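Local coordinates for Serine/threonine-protein acetyltransferase HopZ1a (Pseudomonas syringae pv. syringae, PDB 5KLP) that acetylates serine, threonine and lysine residues of target proteins as a translocated effector activated by inositol hexakisphosphate, impairing the host's microtubule network and immunity, at residues L23-A37 with G327-Q341. The protein carries 10 engineered substitutions. Residues are numbered along the deposited sequence; the frame is centred on the assembly and turned at random.
Engineered in segment 327-341: Ala339 (natural residue Glu), Ala340 (natural residue Glu). With IHP (inositol hexakisphosphate), chain D.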
ATOM      1  N   LEU A  23     -11.483  -9.105  15.013  1.00 30.47           N
ATOM      2  CA  LEU A  23     -10.668  -7.991  15.473  1.00 30.84           C
ATOM      3  C   LEU A  23     -10.321  -8.147  16.948  1.00 30.35           C
ATOM      4  O   LEU A  23      -9.182  -7.922  17.344  1.00 30.83           O
ATOM      5  CB  LEU A  23     -11.405  -6.673  15.249  1.00 36.63           C
ATOM      6  CG  LEU A  23     -10.623  -5.361  15.306  1.00 37.30           C
ATOM      7  CD1 LEU A  23      -9.385  -5.386  14.419  1.00 28.88           C
ATOM      8  CD2 LEU A  23     -11.553  -4.228  14.898  1.00 34.49           C
ATOM      9  N   GLN A  24     -11.298  -8.575  17.745  1.00 28.81           N
ATOM     10  CA  GLN A  24     -11.100  -8.779  19.175  1.00 30.14           C
ATOM     11  C   GLN A  24     -10.022  -9.826  19.440  1.00 34.10           C
ATOM     12  O   GLN A  24      -9.264  -9.721  20.407  1.00 36.83           O
ATOM     13  CB  GLN A  24     -12.422  -9.176  19.851  1.00 30.38           C
ATOM     14  CG  GLN A  24     -12.342  -9.331  21.365  1.00 33.11           C
ATOM     15  CD  GLN A  24     -11.921  -8.054  22.076  1.00 39.92           C
ATOM     16  OE1 GLN A  24     -10.858  -7.993  22.689  1.00 49.95           O
ATOM     17  NE2 GLN A  24     -12.756  -7.039  22.010  1.00 36.97           N
ATOM     18  N   GLN A  25      -9.952 -10.837  18.585  1.00 27.93           N
ATOM     19  CA  GLN A  25      -8.945 -11.874  18.746  1.00 32.05           C
ATOM     20  C   GLN A  25      -7.561 -11.269  18.488  1.00 35.42           C
ATOM     21  O   GLN A  25      -6.578 -11.599  19.160  1.00 32.12           O
ATOM     22  CB  GLN A  25      -9.228 -13.028  17.791  1.00 31.39           C
ATOM     23  CG  GLN A  25      -8.421 -14.298  17.978  1.00 37.45           C
ATOM     24  CD  GLN A  25      -8.548 -14.900  19.385  1.00 50.95           C
ATOM     25  OE1 GLN A  25      -9.621 -14.876  19.981  1.00 51.98           O
ATOM     26  NE2 GLN A  25      -7.491 -15.562  19.846  1.00 55.68           N
ATOM     27  N   LYS A  26      -7.482 -10.364  17.519  1.00 24.44           N
ATOM     28  CA  LYS A  26      -6.209  -9.701  17.264  1.00 28.01           C
ATOM     29  C   LYS A  26      -5.855  -8.758  18.415  1.00 28.85           C
ATOM     30  O   LYS A  26      -4.689  -8.619  18.763  1.00 26.57           O
ATOM     31  CB  LYS A  26      -6.229  -8.962  15.931  1.00 28.26           C
ATOM     32  CG  LYS A  26      -6.281  -9.887  14.726  1.00 31.33           C
ATOM     33  CD  LYS A  26      -6.247  -9.081  13.443  1.00 33.89           C
ATOM     34  CE  LYS A  26      -6.228  -9.966  12.200  1.00 37.87           C
ATOM     35  NZ  LYS A  26      -4.856 -10.345  11.758  1.00 36.76           N
ATOM     36  N   ILE A  27      -6.866  -8.130  19.007  1.00 29.73           N
ATOM     37  CA  ILE A  27      -6.667  -7.313  20.201  1.00 29.73           C
ATOM     38  C   ILE A  27      -6.134  -8.179  21.353  1.00 31.01           C
ATOM     39  O   ILE A  27      -5.136  -7.839  21.994  1.00 29.74           O
ATOM     40  CB  ILE A  27      -7.986  -6.611  20.634  1.00 26.56           C
ATOM     41  CG1 ILE A  27      -8.331  -5.485  19.659  1.00 26.36           C
ATOM     42  CG2 ILE A  27      -7.885  -6.078  22.063  1.00 27.66           C
ATOM     43  CD1 ILE A  27      -9.710  -4.921  19.849  1.00 29.13           C
ATOM     44  N   ASN A  28      -6.807  -9.295  21.615  1.00 28.18           N
ATOM     45  CA  ASN A  28      -6.400 -10.185  22.702  1.00 31.47           C
ATOM     46  C   ASN A  28      -4.998 -10.787  22.511  1.00 28.21           C
ATOM     47  O   ASN A  28      -4.265 -11.002  23.476  1.00 31.08           O
ATOM     48  CB  ASN A  28      -7.431 -11.293  22.875  1.00 33.69           C
ATOM     49  CG  ASN A  28      -8.783 -10.751  23.311  1.00 40.07           C
ATOM     50  OD1 ASN A  28      -8.868  -9.641  23.841  1.00 34.39           O
ATOM     51  ND2 ASN A  28      -9.838 -11.538  23.115  1.00 36.21           N
ATOM     52  N   ASP A  29      -4.637 -11.074  21.267  1.00 30.22           N
ATOM     53  CA  ASP A  29      -3.314 -11.601  20.966  1.00 35.82           C
ATOM     54  C   ASP A  29      -2.222 -10.562  21.234  1.00 37.51           C
ATOM     55  O   ASP A  29      -1.125 -10.910  21.666  1.00 28.65           O
ATOM     56  CB  ASP A  29      -3.242 -12.087  19.517  1.00 32.60           C
ATOM     57  CG  ASP A  29      -4.012 -13.377  19.298  1.00 49.75           C
ATOM     58  OD1 ASP A  29      -4.271 -14.091  20.290  1.00 53.02           O
ATOM     59  OD2 ASP A  29      -4.345 -13.687  18.134  1.00 62.33           O
ATOM     60  N   LEU A  30      -2.515  -9.291  20.972  1.00 23.45           N
ATOM     61  CA  LEU A  30      -1.493  -8.265  21.090  1.00 25.30           C
ATOM     62  C   LEU A  30      -1.332  -7.793  22.535  1.00 30.97           C
ATOM     63  O   LEU A  30      -0.216  -7.511  22.980  1.00 30.45           O
ATOM     64  CB  LEU A  30      -1.809  -7.068  20.182  1.00 22.47           C
ATOM     65  CG  LEU A  30      -0.822  -5.902  20.334  1.00 32.04           C
ATOM     66  CD1 LEU A  30       0.614  -6.359  20.065  1.00 21.71           C
ATOM     67  CD2 LEU A  30      -1.183  -4.713  19.448  1.00 29.13           C
ATOM     68  N   LYS A  31      -2.442  -7.749  23.269  1.00 25.13           N
ATOM     69  CA  LYS A  31      -2.477  -7.156  24.600  1.00 34.68           C
ATOM     70  C   LYS A  31      -1.354  -7.568  25.573  1.00 33.56           C
ATOM     71  O   LYS A  31      -0.725  -6.693  26.170  1.00 33.45           O
ATOM     72  CB  LYS A  31      -3.838  -7.446  25.234  1.00 46.14           C
ATOM     73  CG  LYS A  31      -4.156  -6.584  26.429  1.00 54.14           C
ATOM     74  CD  LYS A  31      -5.653  -6.442  26.588  1.00 53.03           C
ATOM     75  CE  LYS A  31      -6.281  -5.974  25.294  1.00 51.06           C
ATOM     76  NZ  LYS A  31      -7.767  -5.955  25.405  1.00 55.72           N
ATOM     77  N   PRO A  32      -1.088  -8.880  25.738  1.00 31.33           N
ATOM     78  CA  PRO A  32      -0.014  -9.231  26.682  1.00 38.13           C
ATOM     79  C   PRO A  32       1.354  -8.704  26.250  1.00 32.86           C
ATOM     80  O   PRO A  32       2.166  -8.361  27.106  1.00 32.42           O
ATOM     81  CB  PRO A  32      -0.036 -10.769  26.701  1.00 28.31           C
ATOM     82  CG  PRO A  32      -0.683 -11.154  25.441  1.00 32.87           C
ATOM     83  CD  PRO A  32      -1.689 -10.083  25.138  1.00 31.09           C
ATOM     84  N   TYR A  33       1.611  -8.650  24.947  1.00 34.59           N
ATOM     85  CA  TYR A  33       2.887  -8.118  24.480  1.00 33.14           C
ATOM     86  C   TYR A  33       3.015  -6.652  24.846  1.00 33.74           C
ATOM     87  O   TYR A  33       4.078  -6.203  25.286  1.00 28.16           O
ATOM     88  CB  TYR A  33       3.039  -8.269  22.970  1.00 30.73           C
ATOM     89  CG  TYR A  33       3.146  -9.689  22.465  1.00 42.10           C
ATOM     90  CD1 TYR A  33       4.357 -10.382  22.526  1.00 41.64           C
ATOM     91  CD2 TYR A  33       2.051 -10.329  21.897  1.00 43.29           C
ATOM     92  CE1 TYR A  33       4.465 -11.672  22.046  1.00 43.27           C
ATOM     93  CE2 TYR A  33       2.151 -11.622  21.414  1.00 46.08           C
ATOM     94  CZ  TYR A  33       3.358 -12.287  21.492  1.00 48.94           C
ATOM     95  OH  TYR A  33       3.456 -13.572  21.015  1.00 56.18           O
ATOM     96  N   VAL A  34       1.921  -5.913  24.682  1.00 29.83           N
ATOM     97  CA  VAL A  34       1.911  -4.496  25.010  1.00 30.93           C
ATOM     98  C   VAL A  34       2.121  -4.320  26.516  1.00 35.29           C
ATOM     99  O   VAL A  34       2.820  -3.409  26.956  1.00 38.81           O
ATOM    100  CB  VAL A  34       0.597  -3.820  24.567  1.00 31.07           C
ATOM    101  CG1 VAL A  34       0.499  -2.410  25.118  1.00 26.72           C
ATOM    102  CG2 VAL A  34       0.490  -3.805  23.050  1.00 33.35           C
ATOM    103  N   ARG A  35       1.541  -5.220  27.302  1.00 29.08           N
ATOM    104  CA  ARG A  35       1.691  -5.148  28.741  1.00 34.97           C
ATOM    105  C   ARG A  35       3.141  -5.356  29.160  1.00 35.11           C
ATOM    106  O   ARG A  35       3.628  -4.678  30.047  1.00 32.77           O
ATOM    107  CB  ARG A  35       0.806  -6.192  29.422  1.00 41.02           C
ATOM    108  CG  ARG A  35      -0.450  -5.635  30.055  1.00 56.24           C
ATOM    109  CD  ARG A  35      -1.165  -6.692  30.900  1.00 66.25           C
ATOM    110  NE  ARG A  35      -2.060  -7.509  30.084  1.00 71.91           N
ATOM    111  CZ  ARG A  35      -1.890  -8.806  29.851  1.00 66.72           C
ATOM    112  NH1 ARG A  35      -0.861  -9.449  30.390  1.00 63.21           N
ATOM    113  NH2 ARG A  35      -2.760  -9.462  29.094  1.00 59.36           N
ATOM    114  N   HIS A  36       3.859  -6.218  28.452  1.00 30.79           N
ATOM    115  CA  HIS A  36       5.244  -6.489  28.811  1.00 34.56           C
ATOM    116  C   HIS A  36       6.215  -5.515  28.147  1.00 37.98           C
ATOM    117  O   HIS A  36       7.384  -5.457  28.513  1.00 37.50           O
ATOM    118  CB  HIS A  36       5.633  -7.923  28.428  1.00 33.82           C
ATOM    119  CG  HIS A  36       4.981  -8.973  29.269  1.00 43.36           C
ATOM    120  ND1 HIS A  36       4.160  -9.944  28.737  1.00 48.20           N
ATOM    121  CD2 HIS A  36       4.982  -9.175  30.609  1.00 50.02           C
ATOM    122  CE1 HIS A  36       3.713 -10.720  29.709  1.00 46.65           C
ATOM    123  NE2 HIS A  36       4.193 -10.272  30.854  1.00 52.00           N
ATOM    124  N   ALA A  37       5.727  -4.748  27.178  1.00 35.35           N
ATOM    125  CA  ALA A  37       6.570  -3.795  26.462  1.00 39.85           C
ATOM    126  C   ALA A  37       6.864  -2.540  27.285  1.00 42.39           C
ATOM    127  O   ALA A  37       6.190  -2.269  28.277  1.00 41.30           O
ATOM    128  CB  ALA A  37       5.917  -3.411  25.154  1.00 32.15           C
ATOM    129  N   GLY A 327      -6.665  -4.131  12.209  1.00 19.28           N
ATOM    130  CA  GLY A 327      -6.244  -5.462  12.605  1.00 19.89           C
ATOM    131  C   GLY A 327      -4.838  -5.773  12.106  1.00 20.78           C
ATOM    132  O   GLY A 327      -4.035  -6.376  12.818  1.00 21.54           O
ATOM    133  N   PHE A 328      -4.542  -5.366  10.875  1.00 18.34           N
ATOM    134  CA  PHE A 328      -3.205  -5.550  10.329  1.00 23.00           C
ATOM    135  C   PHE A 328      -2.161  -4.814  11.193  1.00 17.68           C
ATOM    136  O   PHE A 328      -1.077  -5.333  11.439  1.00 20.89           O
ATOM    137  CB  PHE A 328      -3.142  -5.076   8.866  1.00 17.13           C
ATOM    138  CG  PHE A 328      -1.755  -5.130   8.276  1.00 16.81           C
ATOM    139  CD1 PHE A 328      -1.150  -6.349   7.998  1.00 17.33           C
ATOM    140  CD2 PHE A 328      -1.039  -3.966   8.052  1.00 16.24           C
ATOM    141  CE1 PHE A 328       0.141  -6.405   7.479  1.00 19.00           C
ATOM    142  CE2 PHE A 328       0.248  -4.011   7.545  1.00 18.60           C
ATOM    143  CZ  PHE A 328       0.840  -5.234   7.256  1.00 18.35           C
ATOM    144  N   ARG A 329      -2.499  -3.617  11.667  1.00 19.06           N
ATOM    145  CA  ARG A 329      -1.570  -2.862  12.508  1.00 24.99           C
ATOM    146  C   ARG A 329      -1.262  -3.620  13.801  1.00 21.66           C
ATOM    147  O   ARG A 329      -0.113  -3.671  14.215  1.00 19.26           O
ATOM    148  CB  ARG A 329      -2.106  -1.465  12.825  1.00 17.47           C
ATOM    149  CG  ARG A 329      -1.153  -0.606  13.682  1.00 17.63           C
ATOM    150  CD  ARG A 329      -1.592   0.868  13.645  1.00 33.27           C
ATOM    151  NE  ARG A 329      -3.033   0.907  13.505  1.00 43.77           N
ATOM    152  CZ  ARG A 329      -3.709   1.604  12.602  1.00 24.90           C
ATOM    153  NH1 ARG A 329      -3.106   2.406  11.732  1.00 25.69           N
ATOM    154  NH2 ARG A 329      -5.016   1.499  12.597  1.00 24.69           N
ATOM    155  N   LEU A 330      -2.288  -4.195  14.426  1.00 19.09           N
ATOM    156  CA  LEU A 330      -2.114  -5.004  15.627  1.00 23.14           C
ATOM    157  C   LEU A 330      -1.186  -6.192  15.346  1.00 23.89           C
ATOM    158  O   LEU A 330      -0.331  -6.544  16.158  1.00 22.52           O
ATOM    159  CB  LEU A 330      -3.474  -5.498  16.130  1.00 21.14           C
ATOM    160  CG  LEU A 330      -4.491  -4.390  16.457  1.00 23.33           C
ATOM    161  CD1 LEU A 330      -5.789  -4.982  16.981  1.00 24.85           C
ATOM    162  CD2 LEU A 330      -3.926  -3.393  17.466  1.00 26.20           C
ATOM    163  N   GLN A 331      -1.374  -6.813  14.188  1.00 20.01           N
ATOM    164  CA  GLN A 331      -0.542  -7.929  13.760  1.00 27.18           C
ATOM    165  C   GLN A 331       0.927  -7.527  13.636  1.00 25.24           C
ATOM    166  O   GLN A 331       1.824  -8.264  14.070  1.00 21.90           O
ATOM    167  CB  GLN A 331      -1.047  -8.475  12.425  1.00 20.67           C
ATOM    168  CG  GLN A 331      -0.072  -9.381  11.722  1.00 26.85           C
ATOM    169  CD  GLN A 331      -0.549  -9.748  10.326  1.00 30.17           C
ATOM    170  OE1 GLN A 331      -1.456 -10.567  10.160  1.00 23.61           O
ATOM    171  NE2 GLN A 331       0.032  -9.101   9.314  1.00 19.47           N
ATOM    172  N   GLU A 332       1.171  -6.355  13.052  1.00 20.25           N
ATOM    173  CA  GLU A 332       2.539  -5.890  12.844  1.00 20.12           C
ATOM    174  C   GLU A 332       3.244  -5.548  14.161  1.00 19.96           C
ATOM    175  O   GLU A 332       4.410  -5.871  14.347  1.00 21.38           O
ATOM    176  CB  GLU A 332       2.544  -4.688  11.915  1.00 18.58           C
ATOM    177  CG  GLU A 332       2.067  -5.055  10.527  1.00 22.03           C
ATOM    178  CD  GLU A 332       2.801  -6.271   9.999  1.00 30.17           C
ATOM    179  OE1 GLU A 332       3.965  -6.098   9.562  1.00 24.95           O
ATOM    180  OE2 GLU A 332       2.229  -7.389  10.033  1.00 26.76           O
ATOM    181  N   ILE A 333       2.526  -4.894  15.064  1.00 19.03           N
ATOM    182  CA  ILE A 333       3.096  -4.533  16.366  1.00 21.54           C
ATOM    183  C   ILE A 333       3.427  -5.798  17.143  1.00 23.90           C
ATOM    184  O   ILE A 333       4.522  -5.929  17.717  1.00 22.86           O
ATOM    185  CB  ILE A 333       2.128  -3.640  17.147  1.00 23.04           C
ATOM    186  CG1 ILE A 333       1.910  -2.336  16.373  1.00 23.45           C
ATOM    187  CG2 ILE A 333       2.647  -3.365  18.558  1.00 26.89           C
ATOM    188  CD1 ILE A 333       0.889  -1.425  16.985  1.00 22.56           C
ATOM    189  N   LYS A 334       2.503  -6.754  17.105  1.00 22.47           N
ATOM    190  CA  LYS A 334       2.739  -8.067  17.697  1.00 26.32           C
ATOM    191  C   LYS A 334       4.008  -8.718  17.125  1.00 22.44           C
ATOM    192  O   LYS A 334       4.840  -9.232  17.866  1.00 26.07           O
ATOM    193  CB  LYS A 334       1.531  -8.978  17.464  1.00 25.74           C
ATOM    194  CG  LYS A 334       1.628 -10.352  18.122  1.00 33.63           C
ATOM    195  CD  LYS A 334       0.577 -11.296  17.544  1.00 44.41           C
ATOM    196  CE  LYS A 334       0.765 -12.725  18.034  1.00 57.39           C
ATOM    197  NZ  LYS A 334      -0.415 -13.587  17.721  1.00 64.57           N
ATOM    198  N   ARG A 335       4.174  -8.681  15.812  1.00 22.22           N
ATOM    199  CA  ARG A 335       5.376  -9.255  15.222  1.00 26.10           C
ATOM    200  C   ARG A 335       6.639  -8.554  15.735  1.00 25.64           C
ATOM    201  O   ARG A 335       7.649  -9.202  16.000  1.00 24.83           O
ATOM    202  CB  ARG A 335       5.290  -9.202  13.706  1.00 21.28           C
ATOM    203  CG  ARG A 335       4.365 -10.274  13.150  1.00 25.51           C
ATOM    204  CD  ARG A 335       4.101 -10.072  11.652  1.00 21.17           C
ATOM    205  NE  ARG A 335       3.159 -11.072  11.172  1.00 21.85           N
ATOM    206  CZ  ARG A 335       2.690 -11.121   9.930  1.00 31.49           C
ATOM    207  NH1 ARG A 335       3.096 -10.235   9.030  1.00 20.58           N
ATOM    208  NH2 ARG A 335       1.824 -12.066   9.593  1.00 22.34           N
ATOM    209  N   VAL A 336       6.579  -7.233  15.877  1.00 22.58           N
ATOM    210  CA  VAL A 336       7.730  -6.499  16.402  1.00 24.31           C
ATOM    211  C   VAL A 336       8.009  -6.880  17.858  1.00 28.17           C
ATOM    212  O   VAL A 336       9.145  -7.221  18.212  1.00 28.00           O
ATOM    213  CB  VAL A 336       7.527  -4.991  16.302  1.00 24.21           C
ATOM    214  CG1 VAL A 336       8.663  -4.270  17.016  1.00 25.98           C
ATOM    215  CG2 VAL A 336       7.479  -4.579  14.843  1.00 25.68           C
ATOM    216  N   LEU A 337       6.969  -6.868  18.688  1.00 25.22           N
ATOM    217  CA  LEU A 337       7.147  -7.128  20.116  1.00 29.39           C
ATOM    218  C   LEU A 337       7.547  -8.577  20.359  1.00 28.75           C
ATOM    219  O   LEU A 337       8.263  -8.883  21.325  1.00 26.60           O
ATOM    220  CB  LEU A 337       5.881  -6.774  20.903  1.00 31.15           C
ATOM    221  CG  LEU A 337       5.595  -5.273  20.976  1.00 26.68           C
ATOM    222  CD1 LEU A 337       4.314  -4.996  21.761  1.00 29.60           C
ATOM    223  CD2 LEU A 337       6.788  -4.523  21.587  1.00 28.38           C
ATOM    224  N   ALA A 338       7.090  -9.466  19.485  1.00 24.65           N
ATOM    225  CA  ALA A 338       7.422 -10.887  19.608  1.00 31.54           C
ATOM    226  C   ALA A 338       8.936 -11.089  19.483  1.00 31.84           C
ATOM    227  O   ALA A 338       9.533 -11.906  20.196  1.00 30.84           O
ATOM    228  CB  ALA A 338       6.681 -11.700  18.570  1.00 30.12           C
ATOM    229  N   ALA A 339       9.562 -10.357  18.570  1.00 30.18           N
ATOM    230  CA  ALA A 339      11.018 -10.416  18.461  1.00 36.54           C
ATOM    231  C   ALA A 339      11.680  -9.857  19.726  1.00 34.43           C
ATOM    232  O   ALA A 339      12.686 -10.382  20.203  1.00 34.69           O
ATOM    233  CB  ALA A 339      11.493  -9.652  17.234  1.00 24.67           C
ATOM    234  N   ALA A 340      11.111  -8.785  20.268  1.00 32.98           N
ATOM    235  CA  ALA A 340      11.707  -8.137  21.432  1.00 34.49           C
ATOM    236  C   ALA A 340      11.503  -8.961  22.706  1.00 33.45           C
ATOM    237  O   ALA A 340      12.253  -8.815  23.683  1.00 31.21           O
ATOM    238  CB  ALA A 340      11.126  -6.731  21.605  1.00 30.76           C
ATOM    239  N   GLN A 341      10.498  -9.834  22.692  1.00 27.70           N
ATOM    240  CA  GLN A 341      10.125 -10.585  23.893  1.00 29.24           C
ATOM    241  C   GLN A 341      10.324 -12.088  23.777  1.00 37.64           C
ATOM    242  O   GLN A 341       9.775 -12.842  24.582  1.00 39.97           O
ATOM    243  CB  GLN A 341       8.689 -10.268  24.302  1.00 30.17           C
ATOM    244  CG  GLN A 341       8.490  -8.783  24.547  1.00 33.88           C
ATOM    245  CD  GLN A 341       7.068  -8.408  24.901  1.00 36.11           C
ATOM    246  OE1 GLN A 341       6.209  -9.271  25.106  1.00 35.09           O
ATOM    247  NE2 GLN A 341       6.801  -7.104  24.939  1.00 30.61           N
TER
HETATM  248  C1  IHP D 401      -0.386 -13.759   7.992  1.00 32.19           C
HETATM  249  C2  IHP D 401      -0.989 -12.416   7.377  1.00 29.30           C
HETATM  250  C3  IHP D 401      -2.495 -11.990   7.567  1.00 41.92           C
HETATM  251  C4  IHP D 401      -3.384 -13.078   8.333  1.00 35.79           C
HETATM  252  C5  IHP D 401      -2.889 -14.512   8.369  1.00 35.34           C
HETATM  253  C6  IHP D 401      -1.474 -14.428   8.923  1.00 41.40           C
HETATM  254  O11 IHP D 401       0.105 -14.558   7.080  1.00 41.17           O
HETATM  255  P1  IHP D 401       1.665 -15.189   6.881  1.00 32.60           P
HETATM  256  O21 IHP D 401       2.028 -15.214   5.398  1.00 42.79           O
HETATM  257  O31 IHP D 401       1.714 -16.625   7.413  1.00 48.03           O
HETATM  258  O41 IHP D 401       2.759 -14.415   7.597  1.00 36.45           O
HETATM  259  O12 IHP D 401      -0.589 -12.191   6.079  1.00 22.03           O
HETATM  260  P2  IHP D 401       0.369 -10.837   5.795  1.00 23.28           P
HETATM  261  O22 IHP D 401       1.672 -10.941   6.616  1.00 22.89           O
HETATM  262  O32 IHP D 401       0.736 -10.615   4.324  1.00 22.79           O
HETATM  263  O42 IHP D 401      -0.365  -9.591   6.347  1.00 18.87           O
HETATM  264  O13 IHP D 401      -2.945 -11.768   6.396  1.00 45.75           O
HETATM  265  P3  IHP D 401      -3.579 -10.443   5.571  1.00 22.02           P
HETATM  266  O23 IHP D 401      -2.707  -9.196   5.413  1.00 21.35           O
HETATM  267  O33 IHP D 401      -3.640 -11.183   4.236  1.00 18.70           O
HETATM  268  O43 IHP D 401      -4.969 -10.023   6.038  1.00 19.28           O
HETATM  269  O14 IHP D 401      -4.661 -13.054   7.925  1.00 25.15           O
HETATM  270  P4  IHP D 401      -5.830 -12.267   8.726  1.00 26.68           P
HETATM  271  O24 IHP D 401      -5.792 -10.764   8.446  1.00 24.27           O
HETATM  272  O34 IHP D 401      -7.232 -12.818   8.388  1.00 27.00           O
HETATM  273  O44 IHP D 401      -5.657 -12.442  10.246  1.00 29.35           O
HETATM  274  O15 IHP D 401      -3.060 -15.234   7.250  1.00 36.84           O
HETATM  275  P5  IHP D 401      -4.131 -16.557   7.139  1.00 40.09           P
HETATM  276  O25 IHP D 401      -5.074 -16.594   8.347  1.00 37.03           O
HETATM  277  O35 IHP D 401      -5.011 -16.448   5.864  1.00 28.82           O
HETATM  278  O45 IHP D 401      -3.397 -17.901   7.089  1.00 43.87           O
HETATM  279  O16 IHP D 401      -1.062 -15.624   9.338  1.00 55.05           O
HETATM  280  P6  IHP D 401      -0.099 -15.886  10.634  1.00 40.23           P
HETATM  281  O26 IHP D 401      -0.436 -14.901  11.752  1.00 44.34           O
HETATM  282  O36 IHP D 401      -0.260 -17.319  11.172  1.00 54.26           O
HETATM  283  O46 IHP D 401       1.376 -15.711  10.258  1.00 42.01           O
HETATM  284  O   HOH W   1      -3.977  -9.067   9.658  1.00 20.62           O
HETATM  285  O   HOH W   2      -2.275 -12.240  12.297  1.00 47.90           O
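Tyr33 lays its ring obliquely against Lys334, Ala338 and Gln341, with CE2 3.6 Å from Lys334 CG and Leu30 O at the ring's edge, in plane. The amide of Gln341 is turned 36° from the ring, and the guanidinium of Arg335 has Gln331 NE2 over one face and the phosphate oxygen O22 of the inositol hexakisphosphate at its edge. These groups belong to a pair of nearly parallel helices, 23-36 and 327-340, whose axes differ by 23° and approach to 9.3 Å, a worked example of how the two ends of a chain can pack together and share a cofactor site. Knobs-into-holes packing supplies the apolar middle: Leu30 sits among Leu330, Ile333, Lys334 and Leu337, its CD2 3.6 Å from CD2 of Leu330, the two side chains crossing at about a right angle. With CG anti to the backbone N (chi1 176°), Leu30 can turn its methyls to the neighbouring helix although its CB does not point there. Beside it, helix 40-53 touches Ile27 and Ile333. Near the phosphates Gly327 has no side chain, and Leu23 CD1 and Lys26 CD lie directly against its backbone, where a CB would be tight. Lys26 NZ then gives a hydrogen bond of 2.7 Å to O44 of the cofactor and Gln331 NE2 one of 3.0 Å to O42, while two waters lie between Lys26 NZ and Gln331 OE1, one of them donating to OE1 but taking only a weak bond from NZ. Both helices thus grip this allosteric cofactor, and Lys199, Lys202 and Arg299 add further positive charge. At the far end, the extended Gln341 side chain joins the C-terminal ends of the two helices: its NE2 donates an almost straight 2.9 Å bond to Tyr33 O, which lies in the amide plane of Gln341.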